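Local coordinates for capsid protein (Bocavirus gorilla/GBoV1/2009, PDB 7LNK) that forms, as sixty copies, the T=1 icosahedral protein shell of this parvovirus, at residues 93-98 with 208-213; 21-26 with 446-451; 389-394 with 408-413. All coordinates share one frame; numbering follows the deposited sequence.

How the contacts relate
Contacts 1 and 2 lie in the BIDG sheet of the parvovirus jelly roll, their centres about 12 Å apart. By topology, strands 21-33, 437-453, 86-108 and 207-223 correspond, in sheet order, to βB, βI, βD and βG; contact 1 pairs βD with βG, contact 2 βB with βI. They thus build neighbouring parts of the barrel wall. Contact 3 lies in a GH-loop excursion at a subunit interface; its centre is about 17 Å from that of contact 1, touched through Phe211 and Phe213, and about 21 Å from that of contact 2, which it does not touch. Contact 2 pairs an early strand with a late one; contacts 1 and then 3 come between them along the chain.

Contact 1 (93-98 with 208-213); sequences AMLVKI and EFTFNF
Val96 and Phe209 meet at an antiparallel hydrogen-bonded pair, where Val96 CG2 comes to 3.5 Å from Phe209 CB and sits at the edge of the ring, near its plane. Ile98 meets the same edge from further along the strand: its CD1 is 3.8 Å from Phe209 CE2, the two side chains crossing at a slant. At the other hydrogen-bonded pair, Met94 and Phe211 touch loosely through their CB atoms. Met94 CG is anti to the backbone N (chi1 -178°), and a bend at chi3 brings CE into the plane of the Phe213 ring, at its edge, 3.9 Å from Phe213 CZ. Phe211 CE2 lies over one face of Phe213, near the rim. The strands are D and G of the jelly-roll BIDG sheet, running antiparallel at 169°. Met94, Val96, Phe209 and Phe211 line the face turned to the barrel core; Ile416 and Ile125, from strands of the facing CHEF sheet, pack against Phe209. Four backbone bonds hold the ladder, Met94 with Phe211 and Val96 with Phe209, each in both directions; the Val96 N to Phe209 O bond is nearly straight at 172°. On the other face, Leu95 and Thr210 lie side by side, with Leu95 CD1 3.8 Å from Thr210 CG2. Lys97 and Glu208 also run alongside each other. The extended lysine passes the carboxylate with its methylene, Lys97 CE being 3.3 Å from Glu208 OE1, whereas Lys97 NZ stays 4.3 Å from that oxygen, beyond salt-bridge range.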
loop_
_atom_site.group_PDB
_atom_site.type_symbol
_atom_site.label_atom_id
_atom_site.label_comp_id
_atom_site.label_asym_id
_atom_site.label_seq_id
_atom_site.Cartn_x
_atom_site.Cartn_y
_atom_site.Cartn_z
ATOM N N ALA A 93 -73.202 39.579 -26.154
ATOM C CA ALA A 93 -72.328 40.650 -25.716
ATOM C C ALA A 93 -72.463 41.836 -26.656
ATOM O O ALA A 93 -72.512 41.679 -27.874
ATOM C CB ALA A 93 -70.877 40.193 -25.664
ATOM N N MET A 94 -72.526 43.025 -26.071
ATOM C CA MET A 94 -72.567 44.274 -26.813
ATOM C C MET A 94 -71.247 44.997 -26.623
ATOM O O MET A 94 -70.666 44.971 -25.538
ATOM C CB MET A 94 -73.709 45.170 -26.341
ATOM C CG MET A 94 -73.840 46.459 -27.107
ATOM S SD MET A 94 -75.165 47.524 -26.515
ATOM C CE MET A 94 -76.596 46.736 -27.216
ATOM N N LEU A 95 -70.762 45.624 -27.686
ATOM C CA LEU A 95 -69.607 46.499 -27.604
ATOM C C LEU A 95 -69.900 47.736 -28.430
ATOM O O LEU A 95 -70.189 47.631 -29.623
ATOM C CB LEU A 95 -68.344 45.791 -28.096
ATOM C CG LEU A 95 -66.998 46.477 -27.879
ATOM C CD1 LEU A 95 -65.954 45.434 -27.601
ATOM C CD2 LEU A 95 -66.600 47.250 -29.093
ATOM N N VAL A 96 -69.837 48.900 -27.799
ATOM C CA VAL A 96 -70.097 50.159 -28.476
ATOM C C VAL A 96 -68.867 51.039 -28.351
ATOM O O VAL A 96 -68.146 50.979 -27.352
ATOM C CB VAL A 96 -71.342 50.877 -27.918
ATOM C CG1 VAL A 96 -72.581 50.054 -28.163
ATOM C CG2 VAL A 96 -71.183 51.094 -26.472
ATOM N N LYS A 97 -68.620 51.842 -29.377
ATOM C CA LYS A 97 -67.479 52.739 -29.426
ATOM C C LYS A 97 -67.951 54.088 -29.928
ATOM O O LYS A 97 -68.676 54.158 -30.921
ATOM C CB LYS A 97 -66.389 52.206 -30.351
ATOM C CG LYS A 97 -65.717 50.947 -29.885
ATOM C CD LYS A 97 -64.728 50.479 -30.918
ATOM C CE LYS A 97 -64.001 49.242 -30.470
ATOM N NZ LYS A 97 -63.083 48.748 -31.521
ATOM N N ILE A 98 -67.548 55.151 -29.246
ATOM C CA ILE A 98 -67.737 56.513 -29.726
ATOM C C ILE A 98 -66.363 57.049 -30.080
ATOM O O ILE A 98 -65.459 57.058 -29.240
ATOM C CB ILE A 98 -68.436 57.401 -28.688
ATOM C CG1 ILE A 98 -69.858 56.915 -28.430
ATOM C CG2 ILE A 98 -68.490 58.817 -29.165
ATOM C CD1 ILE A 98 -70.003 56.108 -27.184
ATOM N N GLU A 208 -65.054 53.520 -25.384
ATOM C CA GLU A 208 -65.746 52.292 -25.731
ATOM C C GLU A 208 -66.383 51.692 -24.492
ATOM O O GLU A 208 -65.909 51.903 -23.375
ATOM C CB GLU A 208 -64.809 51.275 -26.375
ATOM C CG GLU A 208 -63.717 50.787 -25.476
ATOM C CD GLU A 208 -62.749 49.885 -26.197
ATOM O OE1 GLU A 208 -63.099 49.395 -27.288
ATOM O OE2 GLU A 208 -61.639 49.662 -25.674
ATOM N N PHE A 209 -67.457 50.943 -24.702
ATOM C CA PHE A 209 -68.259 50.387 -23.627
ATOM C C PHE A 209 -68.639 48.962 -23.981
ATOM O O PHE A 209 -69.077 48.691 -25.099
ATOM C CB PHE A 209 -69.517 51.214 -23.414
ATOM C CG PHE A 209 -69.241 52.636 -23.082
ATOM C CD1 PHE A 209 -68.977 53.020 -21.791
ATOM C CD2 PHE A 209 -69.212 53.589 -24.075
ATOM C CE1 PHE A 209 -68.709 54.326 -21.496
ATOM C CE2 PHE A 209 -68.946 54.897 -23.780
ATOM C CZ PHE A 209 -68.696 55.264 -22.490
ATOM N N THR A 210 -68.470 48.053 -23.031
ATOM C CA THR A 210 -68.836 46.659 -23.215
ATOM C C THR A 210 -69.993 46.330 -22.293
ATOM O O THR A 210 -70.097 46.889 -21.198
ATOM C CB THR A 210 -67.660 45.728 -22.932
ATOM O OG1 THR A 210 -67.220 45.914 -21.585
ATOM C CG2 THR A 210 -66.517 46.028 -23.870
ATOM N N PHE A 211 -70.863 45.439 -22.739
ATOM C CA PHE A 211 -71.974 44.963 -21.937
ATOM C C PHE A 211 -72.183 43.486 -22.212
ATOM O O PHE A 211 -72.163 43.053 -23.365
ATOM C CB PHE A 211 -73.247 45.738 -22.242
ATOM C CG PHE A 211 -74.435 45.261 -21.474
ATOM C CD1 PHE A 211 -74.627 45.652 -20.169
ATOM C CD2 PHE A 211 -75.354 44.416 -22.054
ATOM C CE1 PHE A 211 -75.708 45.213 -19.466
ATOM C CE2 PHE A 211 -76.435 43.975 -21.347
ATOM C CZ PHE A 211 -76.613 44.373 -20.058
ATOM N N ASN A 212 -72.382 42.716 -21.152
ATOM C CA ASN A 212 -72.660 41.294 -21.256
ATOM C C ASN A 212 -74.117 41.038 -20.921
ATOM O O ASN A 212 -74.566 41.333 -19.812
ATOM C CB ASN A 212 -71.760 40.484 -20.326
ATOM C CG ASN A 212 -70.311 40.561 -20.717
ATOM O OD1 ASN A 212 -69.450 40.843 -19.891
ATOM N ND2 ASN A 212 -70.025 40.286 -21.978
ATOM N N PHE A 213 -74.847 40.497 -21.883
ATOM C CA PHE A 213 -76.214 40.057 -21.676
ATOM C C PHE A 213 -76.224 38.714 -20.972
ATOM O O PHE A 213 -75.409 37.838 -21.267
ATOM C CB PHE A 213 -76.939 39.908 -23.009
ATOM C CG PHE A 213 -77.120 41.179 -23.753
ATOM C CD1 PHE A 213 -78.241 41.949 -23.559
ATOM C CD2 PHE A 213 -76.157 41.614 -24.638
ATOM C CE1 PHE A 213 -78.412 43.111 -24.255
ATOM C CE2 PHE A 213 -76.319 42.779 -25.330
ATOM C CZ PHE A 213 -77.445 43.530 -25.140
#

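Contact 2 (21-26 with 446-451); sequences YVITKN and EIVWEV
Trp449 NE1 donates a hydrogen bond of 3.0 Å to Thr24 OG1, the one side-chain to side-chain hydrogen bond between segments 21-26 and 446-451. The hydroxyl lies close to the indole plane, but the N-H...O angle of 144° shows the bond is bent. Thr24 OG1 stands between the backbone N and the carbonyl carbon (chi1 59°), and in this rotamer it meets the indole edge diagonally across the ladder, since Thr24 itself is paired with Ile447. The backbone adds four bonds, in both directions at Val22 with Trp449 and at Thr24 with Ile447; Thr24 N and Ile447 O are 3.0 Å apart. Segments 21-26 and 446-451 belong to strands βB and βI of the BIDG sheet, antiparallel at 158°, and βI is flanked on its far side by strand 86-108, with which Glu446 and Val448 make backbone bonds. Val22 O adds to the surroundings of the indole, lying in plane at its edge, while Ile447 CG2 rests over one ring face near the rim. Phe74 also meets the indole, obliquely. Beyond the tryptophan, Val22 CG2 and Val451 CG1 touch at 3.7 Å, their side chains crossing at about a right angle. The opposite face of the sheet carries Ile23 and Val448, a non-hydrogen-bonded pair whose side chains lie side by side, pointing the same way, with Ile23 CG1 4.0 Å from Val448 CG2. Farther along, Lys25 CG and Glu446 CG meet as methylenes, 3.7 Å apart. At the other end Glu450 turns to a salt bridge with Arg90.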
loop_
_atom_site.group_PDB
_atom_site.type_symbol
_atom_site.label_atom_id
_atom_site.label_comp_id
_atom_site.label_asym_id
_atom_site.label_seq_id
_atom_site.Cartn_x
_atom_site.Cartn_y
_atom_site.Cartn_z
ATOM N N TYR A 21 -73.585 31.359 -33.102
ATOM C CA TYR A 21 -73.590 32.786 -32.827
ATOM C C TYR A 21 -73.739 33.570 -34.118
ATOM O O TYR A 21 -73.435 33.083 -35.205
ATOM C CB TYR A 21 -72.324 33.232 -32.083
ATOM C CG TYR A 21 -71.052 33.062 -32.867
ATOM C CD1 TYR A 21 -70.577 34.076 -33.681
ATOM C CD2 TYR A 21 -70.328 31.888 -32.797
ATOM C CE1 TYR A 21 -69.423 33.925 -34.402
ATOM C CE2 TYR A 21 -69.169 31.730 -33.514
ATOM C CZ TYR A 21 -68.720 32.751 -34.314
ATOM O OH TYR A 21 -67.560 32.593 -35.033
ATOM N N VAL A 22 -74.212 34.803 -33.973
ATOM C CA VAL A 22 -74.262 35.778 -35.052
ATOM C C VAL A 22 -73.679 37.076 -34.521
ATOM O O VAL A 22 -73.997 37.489 -33.404
ATOM C CB VAL A 22 -75.695 35.998 -35.572
ATOM C CG1 VAL A 22 -75.722 37.099 -36.598
ATOM C CG2 VAL A 22 -76.236 34.728 -36.171
ATOM N N ILE A 23 -72.817 37.707 -35.307
ATOM C CA ILE A 23 -72.203 38.974 -34.939
ATOM C C ILE A 23 -72.721 40.033 -35.891
ATOM O O ILE A 23 -72.481 39.954 -37.097
ATOM C CB ILE A 23 -70.673 38.905 -34.996
ATOM C CG1 ILE A 23 -70.142 37.912 -33.976
ATOM C CG2 ILE A 23 -70.089 40.264 -34.715
ATOM C CD1 ILE A 23 -68.693 37.618 -34.153
ATOM N N THR A 24 -73.418 41.024 -35.357
ATOM C CA THR A 24 -73.874 42.168 -36.127
ATOM C C THR A 24 -73.013 43.370 -35.783
ATOM O O THR A 24 -72.701 43.597 -34.613
ATOM C CB THR A 24 -75.344 42.474 -35.847
ATOM O OG1 THR A 24 -75.523 42.736 -34.454
ATOM C CG2 THR A 24 -76.212 41.311 -36.247
ATOM N N LYS A 25 -72.628 44.130 -36.800
ATOM C CA LYS A 25 -71.766 45.289 -36.638
ATOM C C LYS A 25 -72.413 46.470 -37.334
ATOM O O LYS A 25 -72.811 46.366 -38.494
ATOM C CB LYS A 25 -70.391 45.027 -37.224
ATOM C CG LYS A 25 -69.642 43.957 -36.499
ATOM C CD LYS A 25 -68.312 43.733 -37.125
ATOM C CE LYS A 25 -68.516 43.306 -38.542
ATOM N NZ LYS A 25 -69.323 42.070 -38.578
ATOM N N ASN A 26 -72.539 47.577 -36.622
ATOM C CA ASN A 26 -73.220 48.745 -37.150
ATOM C C ASN A 26 -72.474 49.982 -36.703
ATOM O O ASN A 26 -72.165 50.120 -35.521
ATOM C CB ASN A 26 -74.667 48.806 -36.668
ATOM C CG ASN A 26 -75.530 47.746 -37.293
ATOM O OD1 ASN A 26 -75.965 47.878 -38.430
ATOM N ND2 ASN A 26 -75.769 46.677 -36.559
ATOM N N GLU A 446 -71.237 46.684 -31.936
ATOM C CA GLU A 446 -71.083 45.273 -32.254
ATOM C C GLU A 446 -71.837 44.473 -31.209
ATOM O O GLU A 446 -71.575 44.616 -30.014
ATOM C CB GLU A 446 -69.617 44.836 -32.258
ATOM C CG GLU A 446 -68.707 45.464 -33.300
ATOM C CD GLU A 446 -68.073 46.774 -32.851
ATOM O OE1 GLU A 446 -68.412 47.287 -31.764
ATOM O OE2 GLU A 446 -67.187 47.272 -33.571
ATOM N N ILE A 447 -72.767 43.636 -31.647
ATOM C CA ILE A 447 -73.455 42.721 -30.750
ATOM C C ILE A 447 -73.184 41.299 -31.208
ATOM O O ILE A 447 -73.279 40.990 -32.398
ATOM C CB ILE A 447 -74.971 42.980 -30.681
ATOM C CG1 ILE A 447 -75.253 44.357 -30.108
ATOM C CG2 ILE A 447 -75.629 41.967 -29.780
ATOM C CD1 ILE A 447 -76.685 44.729 -30.190
ATOM N N VAL A 448 -72.826 40.443 -30.261
ATOM C CA VAL A 448 -72.734 39.010 -30.481
ATOM C C VAL A 448 -74.070 38.417 -30.073
ATOM O O VAL A 448 -74.580 38.708 -28.988
ATOM C CB VAL A 448 -71.582 38.385 -29.685
ATOM C CG1 VAL A 448 -71.569 36.894 -29.881
ATOM C CG2 VAL A 448 -70.272 38.987 -30.111
ATOM N N TRP A 449 -74.648 37.614 -30.952
ATOM C CA TRP A 449 -75.974 37.052 -30.765
ATOM C C TRP A 449 -75.852 35.542 -30.695
ATOM O O TRP A 449 -75.441 34.911 -31.668
ATOM C CB TRP A 449 -76.888 37.435 -31.925
ATOM C CG TRP A 449 -77.204 38.876 -32.012
ATOM C CD1 TRP A 449 -76.507 39.816 -32.692
ATOM C CD2 TRP A 449 -78.344 39.535 -31.468
ATOM N NE1 TRP A 449 -77.115 41.034 -32.570
ATOM C CE2 TRP A 449 -78.253 40.885 -31.827
ATOM C CE3 TRP A 449 -79.430 39.115 -30.705
ATOM C CZ2 TRP A 449 -79.200 41.817 -31.444
ATOM C CZ3 TRP A 449 -80.364 40.037 -30.334
ATOM C CH2 TRP A 449 -80.245 41.373 -30.696
ATOM N N GLU A 450 -76.212 34.965 -29.560
ATOM C CA GLU A 450 -76.200 33.518 -29.432
ATOM C C GLU A 450 -77.424 32.941 -30.128
ATOM O O GLU A 450 -78.548 33.380 -29.881
ATOM C CB GLU A 450 -76.174 33.120 -27.963
ATOM C CG GLU A 450 -76.036 31.643 -27.738
ATOM C CD GLU A 450 -75.967 31.295 -26.275
ATOM O OE1 GLU A 450 -76.054 32.219 -25.444
ATOM O OE2 GLU A 450 -75.828 30.098 -25.954
ATOM N N VAL A 451 -77.207 31.969 -31.012
ATOM C CA VAL A 451 -78.274 31.430 -31.841
ATOM C C VAL A 451 -78.283 29.911 -31.747
ATOM O O VAL A 451 -77.333 29.285 -31.278
ATOM C CB VAL A 451 -78.152 31.869 -33.314
ATOM C CG1 VAL A 451 -78.316 33.355 -33.438
ATOM C CG2 VAL A 451 -76.835 31.456 -33.871
#

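Contact 3 (389-394 with 408-413); sequences CKKPRA and AMDHPP
A short two-stranded parallel ladder, part of the long GH loop between strands 207-223 and 415-420, brings Cys389 beside Ala408. Met409 N donates to Cys389 O at 3.1 Å, and Lys391 N donates to Met409 O at 2.9 Å, so Met409 is gripped through both its N-H and its carbonyl. The second bond comes in 39° above the carbonyl plane of Met409. On the shared face, Cys389 SG lies 3.5 Å from Ala408 CB. After Lys390 and Met409, whose side chains diverge, the contact is carried mainly by side chains. Lys391 and Asp410 lie side by side, pointing the same way: with Lys391 CG anti to the backbone N (chi1 -178°) and the chain extended beyond it, Lys391 CD passes 3.3 Å from Asp410 OD1. The charged end is less close, Lys391 NZ to Asp410 OD1 being a long salt bridge of 4.0 Å. Lys390 leaves on another side, bends at chi2 and chi4, and crosses Pro412 at about a right angle, its CD 3.4 Å from Pro412 CD. Arg393 NH2 comes obliquely to 3.7 Å from His411 NE2, planes 78° apart, and makes a weak hydrogen bond to His131 O, while the histidine ring also meets that of His131. A neighbouring subunit adjoins this ladder: Trp265 of that subunit packs on Pro392 and Ala408, and its C-terminal Leu510 forms a long, weak ion pair with Arg393. Arg393, and less surely Lys390, lie at the seam with the neighbouring copy, where positive charge would favour its C-terminal carboxylate, whereas Asp410, long though its bridge is, should offset part of the charge of Lys391.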
loop_
_atom_site.group_PDB
_atom_site.type_symbol
_atom_site.label_atom_id
_atom_site.label_comp_id
_atom_site.label_asym_id
_atom_site.label_seq_id
_atom_site.Cartn_x
_atom_site.Cartn_y
_atom_site.Cartn_z
ATOM N N CYS A 389 -86.491 45.925 -22.365
ATOM C CA CYS A 389 -87.021 47.021 -21.575
ATOM C C CYS A 389 -86.426 46.945 -20.180
ATOM O O CYS A 389 -85.830 45.942 -19.786
ATOM C CB CYS A 389 -88.551 47.011 -21.513
ATOM S SG CYS A 389 -89.319 45.513 -20.931
ATOM N N LYS A 390 -86.576 48.032 -19.439
ATOM C CA LYS A 390 -86.092 48.098 -18.070
ATOM C C LYS A 390 -87.134 47.503 -17.138
ATOM O O LYS A 390 -88.290 47.934 -17.134
ATOM C CB LYS A 390 -85.786 49.544 -17.689
ATOM C CG LYS A 390 -85.309 49.726 -16.273
ATOM C CD LYS A 390 -84.049 48.955 -16.022
ATOM C CE LYS A 390 -83.371 49.396 -14.751
ATOM N NZ LYS A 390 -84.246 49.180 -13.578
ATOM N N LYS A 391 -86.739 46.531 -16.377
ATOM C CA LYS A 391 -87.625 45.944 -15.384
ATOM C C LYS A 391 -87.566 46.753 -14.098
ATOM O O LYS A 391 -86.470 47.049 -13.613
ATOM C CB LYS A 391 -87.230 44.511 -15.098
ATOM C CG LYS A 391 -88.118 43.820 -14.116
ATOM C CD LYS A 391 -87.616 42.435 -13.867
ATOM C CE LYS A 391 -88.437 41.758 -12.813
ATOM N NZ LYS A 391 -87.914 40.402 -12.520
ATOM N N PRO A 392 -88.704 47.126 -13.519
ATOM C CA PRO A 392 -88.674 47.948 -12.308
ATOM C C PRO A 392 -88.109 47.181 -11.126
ATOM O O PRO A 392 -88.350 45.984 -10.968
ATOM C CB PRO A 392 -90.149 48.294 -12.088
ATOM C CG PRO A 392 -90.761 48.152 -13.432
ATOM C CD PRO A 392 -90.070 46.983 -14.038
ATOM N N ARG A 393 -87.350 47.881 -10.292
ATOM C CA ARG A 393 -86.862 47.281 -9.060
ATOM C C ARG A 393 -88.001 47.218 -8.057
ATOM O O ARG A 393 -88.578 48.247 -7.699
ATOM C CB ARG A 393 -85.703 48.085 -8.484
ATOM C CG ARG A 393 -84.432 48.081 -9.298
ATOM C CD ARG A 393 -83.383 48.914 -8.584
ATOM N NE ARG A 393 -82.102 48.945 -9.278
ATOM C CZ ARG A 393 -81.805 49.784 -10.261
ATOM N NH1 ARG A 393 -82.696 50.670 -10.671
ATOM N NH2 ARG A 393 -80.612 49.739 -10.829
ATOM N N ALA A 394 -88.320 46.018 -7.592
ATOM C CA ALA A 394 -89.463 45.859 -6.712
ATOM C C ALA A 394 -89.291 44.593 -5.902
ATOM O O ALA A 394 -88.524 43.700 -6.264
ATOM C CB ALA A 394 -90.771 45.811 -7.495
ATOM N N ALA A 408 -87.775 42.206 -20.616
ATOM C CA ALA A 408 -87.514 42.981 -19.413
ATOM C C ALA A 408 -86.325 42.398 -18.672
ATOM O O ALA A 408 -86.261 41.190 -18.437
ATOM C CB ALA A 408 -88.737 43.009 -18.506
ATOM N N MET A 409 -85.387 43.261 -18.307
ATOM C CA MET A 409 -84.204 42.857 -17.573
ATOM C C MET A 409 -84.003 43.778 -16.386
ATOM O O MET A 409 -84.341 44.960 -16.435
ATOM C CB MET A 409 -82.964 42.888 -18.450
ATOM C CG MET A 409 -82.964 41.861 -19.547
ATOM S SD MET A 409 -81.416 41.906 -20.436
ATOM C CE MET A 409 -81.645 43.377 -21.402
ATOM N N ASP A 410 -83.458 43.216 -15.309
ATOM C CA ASP A 410 -83.047 44.038 -14.180
ATOM C C ASP A 410 -82.065 45.105 -14.630
ATOM O O ASP A 410 -82.288 46.301 -14.425
ATOM C CB ASP A 410 -82.439 43.162 -13.088
ATOM C CG ASP A 410 -83.476 42.336 -12.367
ATOM O OD1 ASP A 410 -84.673 42.663 -12.479
ATOM O OD2 ASP A 410 -83.099 41.357 -11.691
ATOM N N HIS A 411 -80.971 44.689 -15.247
ATOM C CA HIS A 411 -80.071 45.642 -15.872
ATOM C C HIS A 411 -80.028 45.424 -17.373
ATOM O O HIS A 411 -79.430 44.442 -17.835
ATOM C CB HIS A 411 -78.678 45.523 -15.268
ATOM C CG HIS A 411 -78.630 45.912 -13.827
ATOM N ND1 HIS A 411 -78.943 45.036 -12.812
ATOM C CD2 HIS A 411 -78.360 47.097 -13.235
ATOM C CE1 HIS A 411 -78.840 45.658 -11.653
ATOM N NE2 HIS A 411 -78.488 46.910 -11.882
ATOM N N PRO A 412 -80.632 46.298 -18.164
ATOM C CA PRO A 412 -80.440 46.264 -19.598
ATOM C C PRO A 412 -79.075 46.817 -19.953
ATOM O O PRO A 412 -78.284 47.145 -19.057
ATOM C CB PRO A 412 -81.561 47.177 -20.113
ATOM C CG PRO A 412 -82.563 47.145 -19.077
ATOM C CD PRO A 412 -81.793 47.117 -17.806
ATOM N N PRO A 413 -78.749 46.926 -21.237
ATOM C CA PRO A 413 -77.559 47.690 -21.606
ATOM C C PRO A 413 -77.653 49.101 -21.059
ATOM O O PRO A 413 -78.688 49.763 -21.173
ATOM C CB PRO A 413 -77.587 47.665 -23.132
ATOM C CG PRO A 413 -78.260 46.426 -23.446
ATOM C CD PRO A 413 -79.284 46.186 -22.386
#